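PDB 5VEG: flavodoxin from Lactobacillus reuteri, which binds flavin mononucleotide and probably serves as a low-potential electron donor to redox enzymes, in association with a propanediol-utilizing bacterial microcompartment. Local coordinates for residues A[41-44]-A[45-48]. Sequence-based numbering, arbitrary orientation.
Sequences TGNN and EEVA. With FMN (flavin mononucleotide), chain D.
Gly42 and Glu46 join in the first backbone bond of helix 43-56, Glu46 N lying 2.8 Å from Gly42 O, and the turn so closed presents the N-H groups of Asn43 and Asn44 to the FMN phosphate; Gly42 N is taken by Thr39 OG1. Asn43 N reaches FMN O1P at 2.9 Å, while Asn44 N makes a nearly straight bond to FMN O2P at 2.8 Å. Thr41 OG1 donates to FMN O1P over 2.5 Å, and Thr41 N points mainly at O3P. Both asparagines turn CG back beside their own backbone N (chi1 -74° in Asn43), which brings each side-chain amide to the cofactor along with its main-chain N-H. Asn43 ND2 thereby passes the phosphate and donates to the ribityl hydroxyl O4' of FMN at 3.0 Å, 173° at the hydrogen; an alanine here would probably leave O4' without this donor and the ribityl chain less firmly fixed. Asn44 ND2 binds FMN O2P, also at 3.0 Å, and its OD1 accepts from Ser119 N, whose side-chain OG also bonds FMN, so bonds at both ends fix the amide's rotation. Behind this shell, Val47 N bonds Asn43 O and Ala48 N bonds Asn44 O, and Val47 CG2 packs 3.3 Å from Asn43 O. Val47 and Ala48 also rest on Cys84 of strand 80-85, seating the turn on the parallel sheet. Gly42, the N-cap, has a positive phi, where a CB would jam against the preceding carbonyl. This is the phosphate-binding loop of the flavodoxin fold: 41-48 contains no lysine or arginine, its phosphate bonds all come from neutral donors, and the helix dipole is likely to favour the negative charge.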
loop_
_atom_site.group_PDB
_atom_site.type_symbol
_atom_site.label_atom_id
_atom_site.label_comp_id
_atom_site.label_asym_id
_atom_site.label_seq_id
_atom_site.Cartn_x
_atom_site.Cartn_y
_atom_site.Cartn_z
ATOM N N THR A 41 -7.015 9.801 10.575
ATOM C CA THR A 41 -7.956 9.319 11.576
ATOM C C THR A 41 -7.855 7.814 11.782
ATOM O O THR A 41 -8.745 7.216 12.403
ATOM C CB THR A 41 -9.384 9.735 11.205
ATOM O OG1 THR A 41 -9.584 9.618 9.790
ATOM C CG2 THR A 41 -9.629 11.188 11.609
ATOM N N GLY A 42 -6.783 7.188 11.280
ATOM C CA GLY A 42 -6.444 5.829 11.628
ATOM C C GLY A 42 -6.948 4.754 10.693
ATOM O O GLY A 42 -6.536 3.599 10.841
ATOM N N ASN A 43 -7.843 5.079 9.750
ATOM C CA ASN A 43 -8.425 4.035 8.913
ATOM C C ASN A 43 -7.361 3.341 8.064
ATOM O O ASN A 43 -7.362 2.115 7.943
ATOM C CB ASN A 43 -9.528 4.617 8.017
ATOM C CG ASN A 43 -10.804 4.941 8.798
ATOM O OD1 ASN A 43 -11.024 4.415 9.889
ATOM N ND2 ASN A 43 -11.636 5.826 8.245
ATOM N N ASN A 44 -6.459 4.109 7.458
ATOM C CA ASN A 44 -5.435 3.516 6.605
ATOM C C ASN A 44 -4.326 2.857 7.395
ATOM O O ASN A 44 -3.654 1.965 6.863
ATOM C CB ASN A 44 -4.864 4.574 5.679
ATOM C CG ASN A 44 -5.771 4.833 4.510
ATOM O OD1 ASN A 44 -5.686 4.143 3.499
ATOM N ND2 ASN A 44 -6.665 5.814 4.645
ATOM N N GLU A 45 -4.118 3.271 8.648
ATOM C CA GLU A 45 -3.240 2.508 9.526
ATOM C C GLU A 45 -3.888 1.187 9.909
ATOM O O GLU A 45 -3.213 0.153 9.990
ATOM C CB GLU A 45 -2.895 3.324 10.771
ATOM C CG GLU A 45 -2.110 2.533 11.782
ATOM C CD GLU A 45 -1.682 3.351 12.982
ATOM O OE1 GLU A 45 -1.876 4.591 12.978
ATOM O OE2 GLU A 45 -1.127 2.736 13.922
ATOM N N GLU A 46 -5.205 1.204 10.137
ATOM C CA GLU A 46 -5.946 -0.041 10.314
ATOM C C GLU A 46 -5.779 -0.957 9.106
ATOM O O GLU A 46 -5.522 -2.159 9.260
ATOM C CB GLU A 46 -7.428 0.273 10.564
ATOM C CG GLU A 46 -8.250 -0.864 11.111
ATOM C CD GLU A 46 -9.660 -0.411 11.519
ATOM O OE1 GLU A 46 -9.910 0.818 11.578
ATOM O OE2 GLU A 46 -10.515 -1.281 11.788
ATOM N N VAL A 47 -5.898 -0.407 7.892
ATOM C CA VAL A 47 -5.721 -1.218 6.682
ATOM C C VAL A 47 -4.315 -1.809 6.643
ATOM O O VAL A 47 -4.129 -3.003 6.382
ATOM C CB VAL A 47 -6.006 -0.385 5.423
ATOM C CG1 VAL A 47 -5.581 -1.155 4.136
ATOM C CG2 VAL A 47 -7.500 0.043 5.370
ATOM N N ALA A 48 -3.306 -0.971 6.889
ATOM C CA ALA A 48 -1.930 -1.465 6.934
ATOM C C ALA A 48 -1.765 -2.560 7.992
ATOM O O ALA A 48 -1.109 -3.580 7.742
ATOM C CB ALA A 48 -0.977 -0.295 7.191
HETATM N N1 FMN D . -11.846 10.081 0.208
HETATM C C2 FMN D . -11.695 9.748 -1.122
HETATM O O2 FMN D . -11.688 8.565 -1.452
HETATM N N3 FMN D . -11.566 10.733 -2.078
HETATM C C4 FMN D . -11.588 12.064 -1.717
HETATM O O4 FMN D . -11.464 12.917 -2.589
HETATM C C4A FMN D . -11.746 12.417 -0.376
HETATM N N5 FMN D . -11.770 13.745 0.015
HETATM C C5A FMN D . -11.924 14.048 1.362
HETATM C C6 FMN D . -11.958 15.380 1.791
HETATM C C7 FMN D . -12.115 15.681 3.149
HETATM C C7M FMN D . -12.155 17.110 3.618
HETATM C C8 FMN D . -12.251 14.657 4.079
HETATM C C8M FMN D . -12.426 14.984 5.537
HETATM C C9 FMN D . -12.225 13.329 3.661
HETATM C C9A FMN D . -12.049 13.035 2.309
HETATM N N10 FMN D . -12.013 11.716 1.916
HETATM C C10 FMN D . -11.876 11.410 0.580
HETATM C "C1'" FMN D . -12.214 10.638 2.939
HETATM C "C2'" FMN D . -10.981 10.015 3.580
HETATM O "O2'" FMN D . -10.149 9.520 2.562
HETATM C "C3'" FMN D . -11.525 8.843 4.377
HETATM O "O3'" FMN D . -12.286 9.283 5.487
HETATM C "C4'" FMN D . -10.435 7.915 4.872
HETATM O "O4'" FMN D . -11.046 6.820 5.505
HETATM C "C5'" FMN D . -9.557 8.617 5.895
HETATM O "O5'" FMN D . -8.472 7.751 6.150
HETATM P P FMN D . -7.565 7.935 7.469
HETATM O O1P FMN D . -8.436 7.665 8.676
HETATM O O2P FMN D . -6.464 6.892 7.386
HETATM O O3P FMN D . -7.042 9.338 7.553
#